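Local coordinates for phosphoribosylglycinamide synthetase (Anaerococcus prevotii, PDB 4DIM), which probably acts as an ATP-dependent ligase of the ATP-grasp type, binding ATP and a metal ion, at residues L136-A139 against L140-L143; I162-K165 against E166-I170; N309-V312 against F313-Q316. One frame throughout, in Å; residues are numbered along the deposited sequence.

Interaction 1 of 3, residues L136-A139 against L140-L143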
ATOM      1  N   LEU A 136      -2.463   3.497 -33.906  1.00123.49           N
ATOM      2  CA  LEU A 136      -1.491   4.221 -33.072  1.00121.18           C
ATOM      3  C   LEU A 136      -1.751   5.718 -33.148  1.00128.14           C
ATOM      4  O   LEU A 136      -1.934   6.368 -32.121  1.00127.51           O
ATOM      5  CB  LEU A 136      -0.028   3.918 -33.512  1.00120.37           C
ATOM      6  CG  LEU A 136       1.116   4.424 -32.576  1.00123.28           C
ATOM      7  CD1 LEU A 136       0.932   3.936 -31.144  1.00120.78           C
ATOM      8  CD2 LEU A 136       2.511   3.999 -33.073  1.00124.51           C
ATOM      9  N   LYS A 137      -1.814   6.253 -34.371  1.00127.61           N
ATOM     10  CA  LYS A 137      -2.064   7.677 -34.629  1.00128.40           C
ATOM     11  C   LYS A 137      -3.507   8.062 -34.208  1.00133.28           C
ATOM     12  O   LYS A 137      -3.716   9.162 -33.682  1.00133.47           O
ATOM     13  CB  LYS A 137      -1.811   7.989 -36.105  1.00132.98           C
ATOM     14  CG  LYS A 137      -0.349   7.788 -36.530  1.00144.25           C
ATOM     15  CD  LYS A 137      -0.204   7.290 -37.978  1.00157.69           C
ATOM     16  CE  LYS A 137       1.215   6.864 -38.298  1.00163.73           C
ATOM     17  NZ  LYS A 137       1.330   6.234 -39.647  1.00164.73           N
ATOM     18  N   ASN A 138      -4.494   7.146 -34.404  1.00129.83           N
ATOM     19  CA  ASN A 138      -5.884   7.370 -33.953  1.00130.35           C
ATOM     20  C   ASN A 138      -5.881   7.543 -32.437  1.00131.87           C
ATOM     21  O   ASN A 138      -6.493   8.482 -31.912  1.00133.11           O
ATOM     22  CB  ASN A 138      -6.788   6.193 -34.355  1.00130.58           C
ATOM     23  CG  ASN A 138      -8.169   6.205 -33.730  1.00151.18           C
ATOM     24  OD1 ASN A 138      -8.777   7.264 -33.502  1.00147.79           O
ATOM     25  ND2 ASN A 138      -8.714   5.019 -33.467  1.00140.90           N
ATOM     26  N   ALA A 139      -5.162   6.630 -31.745  1.00123.72           N
ATOM     27  CA  ALA A 139      -4.991   6.662 -30.296  1.00120.35           C
ATOM     28  C   ALA A 139      -4.256   7.937 -29.842  1.00121.99           C
ATOM     29  O   ALA A 139      -4.642   8.474 -28.811  1.00119.75           O
ATOM     30  CB  ALA A 139      -4.229   5.423 -29.817  1.00118.86           C
ATOM     31  N   LEU A 140      -3.213   8.416 -30.609  1.00119.56           N
ATOM     32  CA  LEU A 140      -2.411   9.633 -30.313  1.00119.73           C
ATOM     33  C   LEU A 140      -3.213  10.979 -30.334  1.00128.05           C
ATOM     34  O   LEU A 140      -2.724  11.968 -29.762  1.00126.45           O
ATOM     35  CB  LEU A 140      -1.231   9.803 -31.306  1.00119.64           C
ATOM     36  CG  LEU A 140      -0.086   8.791 -31.319  1.00121.10           C
ATOM     37  CD1 LEU A 140       1.200   9.441 -31.766  1.00121.33           C
ATOM     38  CD2 LEU A 140       0.094   8.100 -29.991  1.00121.40           C
ATOM     39  N   GLU A 141      -4.386  11.027 -31.006  1.00128.63           N
ATOM     40  CA  GLU A 141      -5.191  12.243 -31.046  1.00132.91           C
ATOM     41  C   GLU A 141      -5.888  12.463 -29.693  1.00137.18           C
ATOM     42  O   GLU A 141      -6.118  13.625 -29.318  1.00140.40           O
ATOM     43  CB  GLU A 141      -6.195  12.234 -32.224  1.00137.75           C
ATOM     44  CG  GLU A 141      -7.627  11.812 -31.920  1.00152.22           C
ATOM     45  CD  GLU A 141      -8.493  11.812 -33.169  1.00176.48           C
ATOM     46  OE1 GLU A 141      -9.297  12.761 -33.333  1.00168.45           O
ATOM     47  OE2 GLU A 141      -8.321  10.901 -34.012  1.00166.36           O
ATOM     48  N   ASN A 142      -6.196  11.366 -28.956  1.00129.44           N
ATOM     49  CA  ASN A 142      -6.816  11.414 -27.614  1.00127.99           C
ATOM     50  C   ASN A 142      -5.774  11.161 -26.489  1.00126.50           C
ATOM     51  O   ASN A 142      -6.156  10.805 -25.368  1.00124.28           O
ATOM     52  CB  ASN A 142      -7.948  10.376 -27.524  1.00129.50           C
ATOM     53  CG  ASN A 142      -8.968  10.494 -28.640  1.00162.28           C
ATOM     54  OD1 ASN A 142      -9.048   9.642 -29.541  1.00158.76           O
ATOM     55  ND2 ASN A 142      -9.765  11.560 -28.609  1.00155.32           N
ATOM     56  N   LEU A 143      -4.474  11.389 -26.776  1.00121.23           N
ATOM     57  CA  LEU A 143      -3.362  11.128 -25.850  1.00118.87           C
ATOM     58  C   LEU A 143      -2.334  12.274 -25.905  1.00122.86           C
ATOM     59  O   LEU A 143      -1.966  12.708 -27.007  1.00122.91           O
ATOM     60  CB  LEU A 143      -2.663   9.785 -26.272  1.00116.83           C
ATOM     61  CG  LEU A 143      -2.438   8.638 -25.248  1.00117.68           C
ATOM     62  CD1 LEU A 143      -3.730   8.249 -24.485  1.00117.64           C
ATOM     63  CD2 LEU A 143      -1.894   7.437 -25.947  1.00114.06           C
TER
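The amide N of Leu-140 donates to Leu-136 O over 2.8 Å, an i to i+4 bond in the last turn of helix 133-141 within the ATP-grasp family region. Beyond this bond the turn is less regular. Glu-141 N makes two weak hydrogen bonds, to Lys-137 O and to Asn-138 O. Asn-142 N then reaches back only three residues, to Ala-139 O at 3.3 Å, and comes in from above the carbonyl plane, 55° out of it.

Leu-136 and Leu-140 lie one turn apart on the same helix side. Their methyls CD1 of Leu-136 and CD2 of Leu-140 are 4.4 Å apart. In Leu-140, CG is anti to the carbonyl carbon (chi1 -66°), which sets the branch back along the helix, beside Leu-136 O. Both leucines and Ala-139 pack on Val-187 of strand 186-189, so this side packs on the four-stranded antiparallel sheet.

Asn-138 and Glu-141 are exposed. Their side chains cross obliquely, with Asn-138 OD1 3.7 Å from Glu-141 OE2 and the amide and carboxylate planes 83° apart. Leu-143, just after the helix, points its CB toward it and also touches Phe-128. Leu-143 CB comes to 3.5 Å from Ala-139 O.

Interaction 2 of 3, residues I162-K165 against E166-I170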
ATOM      1  N   ILE A 162      10.105   4.559 -23.906  1.00112.54           N
ATOM      2  CA  ILE A 162       9.724   5.966 -23.737  1.00111.11           C
ATOM      3  C   ILE A 162       9.841   6.651 -25.107  1.00115.40           C
ATOM      4  O   ILE A 162      10.803   6.405 -25.842  1.00114.87           O
ATOM      5  CB  ILE A 162      10.585   6.666 -22.659  1.00115.30           C
ATOM      6  CG1 ILE A 162      10.435   5.990 -21.286  1.00115.76           C
ATOM      7  CG2 ILE A 162      10.208   8.140 -22.545  1.00116.90           C
ATOM      8  CD1 ILE A 162      11.632   6.040 -20.434  1.00124.79           C
ATOM      9  N   ALA A 163       8.851   7.471 -25.460  1.00112.65           N
ATOM     10  CA  ALA A 163       8.831   8.145 -26.748  1.00114.38           C
ATOM     11  C   ALA A 163       8.523   9.637 -26.604  1.00124.17           C
ATOM     12  O   ALA A 163       7.357  10.031 -26.457  1.00124.09           O
ATOM     13  CB  ALA A 163       7.804   7.493 -27.643  1.00113.58           C
ATOM     14  N   LYS A 164       9.585  10.467 -26.717  1.00124.80           N
ATOM     15  CA  LYS A 164       9.499  11.932 -26.639  1.00127.82           C
ATOM     16  C   LYS A 164       8.814  12.502 -27.900  1.00135.07           C
ATOM     17  O   LYS A 164       7.951  13.377 -27.779  1.00134.71           O
ATOM     18  CB  LYS A 164      10.905  12.539 -26.465  1.00132.53           C
ATOM     19  CG  LYS A 164      11.641  12.110 -25.185  1.00140.80           C
ATOM     20  CD  LYS A 164      13.154  12.279 -25.315  1.00154.19           C
ATOM     21  CE  LYS A 164      13.897  11.698 -24.135  1.00160.46           C
ATOM     22  NZ  LYS A 164      15.360  11.952 -24.229  1.00170.58           N
ATOM     23  N   LYS A 165       9.185  11.966 -29.099  1.00134.59           N
ATOM     24  CA  LYS A 165       8.644  12.370 -30.414  1.00137.59           C
ATOM     25  C   LYS A 165       8.127  11.145 -31.255  1.00141.53           C
ATOM     26  O   LYS A 165       8.569  10.012 -31.061  1.00138.29           O
ATOM     27  CB  LYS A 165       9.716  13.152 -31.225  1.00143.92           C
ATOM     28  CG  LYS A 165      11.058  12.417 -31.392  1.00155.72           C
ATOM     29  CD  LYS A 165      11.819  12.817 -32.669  1.00165.99           C
ATOM     30  CE  LYS A 165      13.006  11.916 -32.960  1.00168.41           C
ATOM     31  NZ  LYS A 165      14.124  12.085 -31.993  1.00168.95           N
ATOM     32  N   GLU A 166       7.220  11.426 -32.224  1.00141.49           N
ATOM     33  CA  GLU A 166       6.573  10.471 -33.170  1.00140.14           C
ATOM     34  C   GLU A 166       7.513   9.411 -33.784  1.00143.43           C
ATOM     35  O   GLU A 166       7.085   8.278 -34.026  1.00140.69           O
ATOM     36  CB  GLU A 166       5.950  11.260 -34.355  1.00144.73           C
ATOM     37  CG  GLU A 166       4.861  10.526 -35.114  1.00149.16           C
ATOM     38  CD  GLU A 166       3.629  10.270 -34.275  1.00161.40           C
ATOM     39  OE1 GLU A 166       3.350   9.083 -33.996  1.00130.54           O
ATOM     40  OE2 GLU A 166       2.995  11.252 -33.823  1.00163.27           O
ATOM     41  N   GLU A 167       8.765   9.794 -34.086  1.00142.15           N
ATOM     42  CA  GLU A 167       9.745   8.888 -34.700  1.00141.48           C
ATOM     43  C   GLU A 167      10.225   7.830 -33.696  1.00137.60           C
ATOM     44  O   GLU A 167      10.595   6.744 -34.119  1.00135.09           O
ATOM     45  CB  GLU A 167      10.928   9.670 -35.297  1.00147.64           C
ATOM     46  CG  GLU A 167      10.595  10.331 -36.628  1.00162.10           C
ATOM     47  CD  GLU A 167       9.444  11.321 -36.590  1.00184.15           C
ATOM     48  OE1 GLU A 167       9.343  12.083 -35.600  1.00168.44           O
ATOM     49  OE2 GLU A 167       8.614  11.297 -37.529  1.00180.16           O
ATOM     50  N   GLU A 168      10.194   8.131 -32.384  1.00131.84           N
ATOM     51  CA  GLU A 168      10.540   7.167 -31.331  1.00129.11           C
ATOM     52  C   GLU A 168       9.307   6.243 -31.019  1.00128.24           C
ATOM     53  O   GLU A 168       9.507   5.126 -30.535  1.00125.14           O
ATOM     54  CB  GLU A 168      11.038   7.886 -30.052  1.00130.85           C
ATOM     55  CG  GLU A 168      12.416   8.523 -30.183  1.00146.49           C
ATOM     56  CD  GLU A 168      12.855   9.400 -29.019  1.00166.79           C
ATOM     57  OE1 GLU A 168      12.805  10.644 -29.161  1.00157.13           O
ATOM     58  OE2 GLU A 168      13.288   8.846 -27.981  1.00158.28           O
ATOM     59  N   ALA A 169       8.046   6.715 -31.328  1.00124.38           N
ATOM     60  CA  ALA A 169       6.772   5.995 -31.107  1.00121.96           C
ATOM     61  C   ALA A 169       6.563   4.841 -32.084  1.00126.83           C
ATOM     62  O   ALA A 169       6.146   3.767 -31.658  1.00124.92           O
ATOM     63  CB  ALA A 169       5.590   6.951 -31.221  1.00123.20           C
ATOM     64  N   ILE A 170       6.785   5.068 -33.396  1.00126.60           N
ATOM     65  CA  ILE A 170       6.667   3.993 -34.397  1.00126.70           C
ATOM     66  C   ILE A 170       7.846   3.036 -34.192  1.00128.60           C
ATOM     67  O   ILE A 170       7.648   1.824 -34.199  1.00126.91           O
ATOM     68  CB  ILE A 170       6.567   4.513 -35.859  1.00133.06           C
ATOM     69  CG1 ILE A 170       7.870   5.221 -36.357  1.00136.81           C
ATOM     70  CG2 ILE A 170       5.349   5.431 -35.996  1.00134.26           C
ATOM     71  CD1 ILE A 170       8.925   4.304 -37.134  1.00144.97           C
TER
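Lys-165 O receives the amide N of Glu-168 at 2.8 Å, in the tight strand-to-helix turn that leads from edge strand 161-163 into helix 166-179. The donor stands above the carbonyl plane. Ala-169 N adds a weak second bond to the same oxygen.

The Lys-165 side chain runs out alongside the start of the helix region and bends only at its end. Its CB lies beside Glu-166 N. With chi1 at 54°, CG sits between the backbone N and the carbonyl carbon, and it meets Glu-168 OE1 at 3.3 Å. CD passes Glu-167 OE1 at 3.9 Å. CE then lies against Glu-167 CB. At chi4 (-70°) the chain bends, and NZ swings to Glu-168 OE1 at 3.4 Å, a weak salt bridge. The lysine crosses both glutamates at about a right angle.

Glu-168 CB points back to the strand and lies near Ala-163 CA, and its carboxylate carbon CD lies 4.1 Å from Lys-164 N. Without the carboxylate, as with an alanine here, Lys-165 NZ would probably lose this charged mate and its chain end would be freer to turn.

Ala-163 also bonds through its backbone to Val-147 of the next strand. Glu-166 meets Leu-140 of helix 133-141. The Ala-163 methyl packs on the helix, its CB 4.2 Å from Ala-169 CB.

Interaction 3 of 3, residues N309-V312 against F313-Q316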
ATOM      1  N   ASN A 309     -18.950  -0.725  14.231  1.00102.68           N
ATOM      2  CA  ASN A 309     -18.788   0.654  13.815  1.00100.40           C
ATOM      3  C   ASN A 309     -17.360   1.209  14.039  1.00100.83           C
ATOM      4  O   ASN A 309     -16.963   1.493  15.176  1.00100.75           O
ATOM      5  CB  ASN A 309     -19.794   1.543  14.560  1.00100.84           C
ATOM      6  CG  ASN A 309     -19.982   2.922  13.961  1.00111.60           C
ATOM      7  OD1 ASN A 309     -19.409   3.272  12.915  1.00 99.54           O
ATOM      8  ND2 ASN A 309     -20.820   3.729  14.603  1.00106.12           N
ATOM      9  N   PRO A 310     -16.642   1.520  12.948  1.00 94.06           N
ATOM     10  CA  PRO A 310     -15.346   2.174  13.100  1.00 90.68           C
ATOM     11  C   PRO A 310     -15.438   3.641  13.566  1.00 93.52           C
ATOM     12  O   PRO A 310     -14.467   4.173  14.091  1.00 88.51           O
ATOM     13  CB  PRO A 310     -14.742   2.079  11.687  1.00 89.51           C
ATOM     14  CG  PRO A 310     -15.854   1.989  10.787  1.00 95.47           C
ATOM     15  CD  PRO A 310     -16.970   1.317  11.521  1.00 95.39           C
ATOM     16  N   LEU A 311     -16.605   4.283  13.428  1.00 95.78           N
ATOM     17  CA  LEU A 311     -16.762   5.704  13.792  1.00 97.08           C
ATOM     18  C   LEU A 311     -16.562   6.005  15.274  1.00 99.13           C
ATOM     19  O   LEU A 311     -16.249   7.138  15.602  1.00 97.01           O
ATOM     20  CB  LEU A 311     -18.106   6.222  13.335  1.00100.96           C
ATOM     21  CG  LEU A 311     -18.276   6.190  11.799  1.00106.00           C
ATOM     22  CD1 LEU A 311     -19.695   6.506  11.399  1.00110.22           C
ATOM     23  CD2 LEU A 311     -17.281   7.122  11.121  1.00106.10           C
ATOM     24  N   VAL A 312     -16.670   4.982  16.131  1.00 96.77           N
ATOM     25  CA  VAL A 312     -16.396   5.009  17.577  1.00 97.50           C
ATOM     26  C   VAL A 312     -14.947   5.443  17.845  1.00 97.28           C
ATOM     27  O   VAL A 312     -14.683   6.117  18.845  1.00 96.38           O
ATOM     28  CB  VAL A 312     -16.677   3.584  18.149  1.00102.88           C
ATOM     29  CG1 VAL A 312     -15.976   3.331  19.492  1.00102.95           C
ATOM     30  CG2 VAL A 312     -18.175   3.356  18.251  1.00106.98           C
ATOM     31  N   PHE A 313     -14.019   5.019  16.960  1.00 91.54           N
ATOM     32  CA  PHE A 313     -12.597   5.360  17.041  1.00 89.33           C
ATOM     33  C   PHE A 313     -12.298   6.656  16.287  1.00 94.25           C
ATOM     34  O   PHE A 313     -11.460   7.412  16.756  1.00 95.93           O
ATOM     35  CB  PHE A 313     -11.723   4.224  16.488  1.00 88.46           C
ATOM     36  CG  PHE A 313     -12.016   2.879  17.101  1.00 91.21           C
ATOM     37  CD1 PHE A 313     -11.581   2.577  18.384  1.00 95.66           C
ATOM     38  CD2 PHE A 313     -12.875   1.991  16.478  1.00 94.34           C
ATOM     39  CE1 PHE A 313     -11.975   1.397  19.016  1.00 98.23           C
ATOM     40  CE2 PHE A 313     -13.277   0.819  17.112  1.00 99.13           C
ATOM     41  CZ  PHE A 313     -12.798   0.511  18.363  1.00 98.18           C
ATOM     42  N   TRP A 314     -12.968   6.916  15.139  1.00 90.02           N
ATOM     43  CA  TRP A 314     -12.793   8.135  14.317  1.00 88.87           C
ATOM     44  C   TRP A 314     -13.316   9.386  15.044  1.00 97.35           C
ATOM     45  O   TRP A 314     -12.859  10.486  14.784  1.00 96.59           O
ATOM     46  CB  TRP A 314     -13.522   7.973  12.944  1.00 86.96           C
ATOM     47  CG  TRP A 314     -13.433   9.145  11.997  1.00 86.55           C
ATOM     48  CD1 TRP A 314     -14.475   9.888  11.516  1.00 91.71           C
ATOM     49  CD2 TRP A 314     -12.237   9.716  11.427  1.00 83.27           C
ATOM     50  NE1 TRP A 314     -14.010  10.852  10.644  1.00 89.39           N
ATOM     51  CE2 TRP A 314     -12.638  10.783  10.591  1.00 87.16           C
ATOM     52  CE3 TRP A 314     -10.875   9.395  11.501  1.00 81.42           C
ATOM     53  CZ2 TRP A 314     -11.719  11.573   9.898  1.00 83.95           C
ATOM     54  CZ3 TRP A 314      -9.972  10.150  10.775  1.00 81.55           C
ATOM     55  CH2 TRP A 314     -10.390  11.256  10.025  1.00 82.81           C
ATOM     56  N   SER A 315     -14.281   9.221  15.940  1.00 99.13           N
ATOM     57  CA  SER A 315     -14.847  10.336  16.700  1.00101.52           C
ATOM     58  C   SER A 315     -13.917  10.774  17.855  1.00107.30           C
ATOM     59  O   SER A 315     -14.175  11.815  18.458  1.00109.69           O
ATOM     60  CB  SER A 315     -16.222   9.961  17.242  1.00106.28           C
ATOM     61  OG  SER A 315     -16.128   8.894  18.170  1.00114.64           O
ATOM     62  N   GLN A 316     -12.845  10.002  18.162  1.00102.59           N
ATOM     63  CA  GLN A 316     -11.870  10.376  19.195  1.00102.70           C
ATOM     64  C   GLN A 316     -10.630  10.985  18.548  1.00101.41           C
ATOM     65  O   GLN A 316      -9.578  11.054  19.172  1.00 99.19           O
ATOM     66  CB  GLN A 316     -11.482   9.141  20.038  1.00104.60           C
ATOM     67  CG  GLN A 316     -12.651   8.466  20.758  1.00122.90           C
ATOM     68  CD  GLN A 316     -13.434   9.450  21.603  1.00155.82           C
ATOM     69  OE1 GLN A 316     -12.854  10.247  22.351  1.00154.12           O
ATOM     70  NE2 GLN A 316     -14.764   9.472  21.465  1.00152.82           N
TER
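Pro-310 O accepts two backbone amides, from Phe-313 N at 3.0 Å and from Trp-314 N at 3.3 Å. The two bonds differ in direction. Trp-314 N lies in the carbonyl plane, while Phe-313 N stands above it by 46°. The next carbonyl continues the turn, as Leu-311 O accepts Ser-315 N at 2.9 Å. Before the turn, Asn-309 OD1 accepts Leu-311 N at 3.0 Å. This is a capping bond made by a side chain, and the donor sits well above the amide plane, 67° out of it.

The side chains spread to different sides of the turn. Val-312 CG1 lies over one face of the Phe-313 ring, 4.3 Å from its centroid and almost on the ring normal, a CH-pi contact between neighbours in sequence. The Pro-310 carbonyl oxygen lies at the edge of the same ring, near its plane. The Phe-313 side chain also touches Lys-299, Met-300 and Ser-303 of helix 297-305.

Trp-314 goes another way. With CG anti to the backbone N (chi1 180°), the indole is sent out from the turn. Its CD1 meets Leu-311 CD2 at 4.0 Å, obliquely to the ring. The indole also meets Tyr-293 edge-to-face and touches the ring of Phe-209.

Ser-315 OG lies 3.1 Å from Leu-311 O and 3.2 Å from Val-312 O. Pro-310, the buried residue here, packs on Phe-201, Tyr-203 and Met-300. The arrangement is that of a short surface helix of about one turn, entered through an Asn-Pro pair with a side-chain cap and packed on both helix 297-305 and strand 194-203 of the large antiparallel sheet.

Overall arrangement
Interactions 1 and 2 belong to one small unit of the ATP-grasp family region. Their centres are 13 Å apart and they touch: Leu-136 CD2 packs on Ala-169 O at 3.9 Å. Both are partly buried. Each sets a helix beside the four-stranded antiparallel sheet, one at a helix end and the other at a helix start. Interaction 1 packs leucines and an alanine against the sheet, while interaction 2 adds a weak ion pair between exposed or partly exposed side chains. Interaction 3 is a surface contact, with its nearest atoms about 35 Å from interaction 1. It belongs with the eight-stranded sheet and relies on aromatic packing and a side-chain cap.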